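Tox3 (Phaeosphaeria nodorum, PDB 6WES) is a necrotrophic effector of a fungal wheat pathogen, here its C-terminal part, a disulfide-bonded beta-barrel toxin that is probably recognised through the host susceptibility gene Snn3. Local coordinates at residues F106-T109 / R110-N113. Sequence-based numbering, arbitrary orientation.
Sequences FDRT and RMHN
R110 and D107 meet across a tight turn, by backbone and by side chain. R110 N donates to D107 O at 3.1 Å. A weaker bond runs from M111 N to R108 O at 3.4 Å.

The D107 carboxylate splits its two oxygens. D107 OD1 faces back into its own segment and accepts the hydroxyl T109 OG1 at 2.6 Å, on its syn side. It also takes a weak bond from T109 N. With CG anti to the backbone N (chi1 179°), the carboxylate can turn back over T109 in this way. OD2 points to R110 instead. D107 OD2 lies near the plane of the R110 guanidinium, at its edge, and makes a long salt bridge to R110 NE at 3.8 Å. The two planar groups stand almost perpendicular, 89° apart. The nearest atom of the arginine side chain is the methylene R110 CD, 3.6 Å from D107 OD2.

The apolar side is carried by M111. M111 SD sits 4.1 Å from F106 CD1 in an oblique Met-aromatic contact. The same sulfur also packs on R108 CG. The bend at chi3 (46°) brings CE toward the R108 guanidinium. L45 of strand 45-53 touches F106, R108 and M111. The R108 guanidinium is tied to the backbone oxygens of P41, Q43 and A70.

The two successive i to i+3 backbone bonds form a short 3-10 turn, with the D107 carboxylate folded back on T109 in a weak Asx turn. This turn follows strand 92-105 in the loop leading to strand 126-133, toward one end of the beta barrel.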
loop_
_atom_site.group_PDB
_atom_site.type_symbol
_atom_site.label_atom_id
_atom_site.label_comp_id
_atom_site.label_asym_id
_atom_site.label_seq_id
_atom_site.Cartn_x
_atom_site.Cartn_y
_atom_site.Cartn_z
ATOM N N PHE A 106 -16.316 -4.769 -2.524
ATOM C CA PHE A 106 -17.409 -4.699 -3.489
ATOM C C PHE A 106 -18.745 -5.039 -2.838
ATOM O O PHE A 106 -18.820 -5.797 -1.860
ATOM C CB PHE A 106 -17.196 -5.705 -4.626
ATOM C CG PHE A 106 -15.945 -5.452 -5.420
ATOM C CD1 PHE A 106 -15.949 -4.519 -6.449
ATOM C CD2 PHE A 106 -14.767 -6.116 -5.130
ATOM C CE1 PHE A 106 -14.816 -4.249 -7.172
ATOM C CE2 PHE A 106 -13.612 -5.866 -5.891
ATOM C CZ PHE A 106 -13.636 -4.917 -6.897
ATOM N N ASP A 107 -19.808 -4.479 -3.403
ATOM C CA ASP A 107 -21.177 -4.885 -3.082
ATOM C C ASP A 107 -21.793 -5.442 -4.363
ATOM O O ASP A 107 -22.373 -4.701 -5.166
ATOM C CB ASP A 107 -22.010 -3.739 -2.530
ATOM C CG ASP A 107 -23.442 -4.151 -2.204
ATOM O OD1 ASP A 107 -23.853 -5.287 -2.516
ATOM O OD2 ASP A 107 -24.150 -3.322 -1.605
ATOM N N ARG A 108 -21.685 -6.768 -4.536
ATOM C CA ARG A 108 -22.132 -7.378 -5.782
ATOM C C ARG A 108 -23.647 -7.403 -5.904
ATOM O O ARG A 108 -24.153 -7.613 -7.009
ATOM C CB ARG A 108 -21.526 -8.762 -6.002
ATOM C CG ARG A 108 -20.024 -8.723 -6.344
ATOM C CD ARG A 108 -19.538 -10.101 -6.615
ATOM N NE ARG A 108 -18.133 -10.241 -6.985
ATOM C CZ ARG A 108 -17.658 -10.141 -8.223
ATOM N NH1 ARG A 108 -18.456 -9.785 -9.215
ATOM N NH2 ARG A 108 -16.368 -10.378 -8.479
ATOM N N THR A 109 -24.386 -7.174 -4.813
ATOM C CA THR A 109 -25.843 -7.052 -4.937
ATOM C C THR A 109 -26.270 -5.817 -5.713
ATOM O O THR A 109 -27.435 -5.742 -6.135
ATOM C CB THR A 109 -26.561 -7.064 -3.576
ATOM O OG1 THR A 109 -26.410 -5.800 -2.920
ATOM C CG2 THR A 109 -26.052 -8.189 -2.682
ATOM N N ARG A 110 -25.360 -4.869 -5.927
ATOM C CA ARG A 110 -25.657 -3.607 -6.593
ATOM C C ARG A 110 -24.843 -3.446 -7.867
ATOM O O ARG A 110 -24.655 -2.326 -8.349
ATOM C CB ARG A 110 -25.422 -2.427 -5.648
ATOM C CG ARG A 110 -26.409 -2.419 -4.494
ATOM C CD ARG A 110 -26.191 -1.177 -3.608
ATOM N NE ARG A 110 -27.136 -1.135 -2.483
ATOM C CZ ARG A 110 -28.384 -0.683 -2.549
ATOM N NH1 ARG A 110 -28.887 -0.219 -3.686
ATOM N NH2 ARG A 110 -29.142 -0.706 -1.454
ATOM N N MET A 111 -24.380 -4.550 -8.443
ATOM C CA MET A 111 -23.440 -4.504 -9.558
ATOM C C MET A 111 -24.058 -4.966 -10.880
ATOM O O MET A 111 -23.387 -5.561 -11.727
ATOM C CB MET A 111 -22.151 -5.255 -9.212
ATOM C CG MET A 111 -21.267 -4.396 -8.333
ATOM S SD MET A 111 -19.719 -5.144 -7.808
ATOM C CE MET A 111 -19.120 -5.851 -9.335
ATOM N N HIS A 112 -25.343 -4.678 -11.107
ATOM C CA HIS A 112 -25.951 -5.103 -12.359
ATOM C C HIS A 112 -25.471 -4.271 -13.545
ATOM O O HIS A 112 -25.432 -4.785 -14.673
ATOM C CB HIS A 112 -27.474 -5.113 -12.219
ATOM C CG HIS A 112 -27.962 -6.176 -11.283
ATOM N ND1 HIS A 112 -28.083 -5.974 -9.924
ATOM C CD2 HIS A 112 -28.290 -7.471 -11.502
ATOM C CE1 HIS A 112 -28.498 -7.088 -9.349
ATOM N NE2 HIS A 112 -28.631 -8.011 -10.285
ATOM N N ASN A 113 -25.073 -3.015 -13.317
ATOM C CA ASN A 113 -24.732 -2.088 -14.389
ATOM C C ASN A 113 -23.269 -1.692 -14.412
ATOM O O ASN A 113 -22.775 -1.271 -15.464
ATOM C CB ASN A 113 -25.541 -0.788 -14.255
ATOM C CG ASN A 113 -27.033 -1.028 -14.245
ATOM O OD1 ASN A 113 -27.545 -1.774 -15.064
ATOM N ND2 ASN A 113 -27.733 -0.405 -13.298
#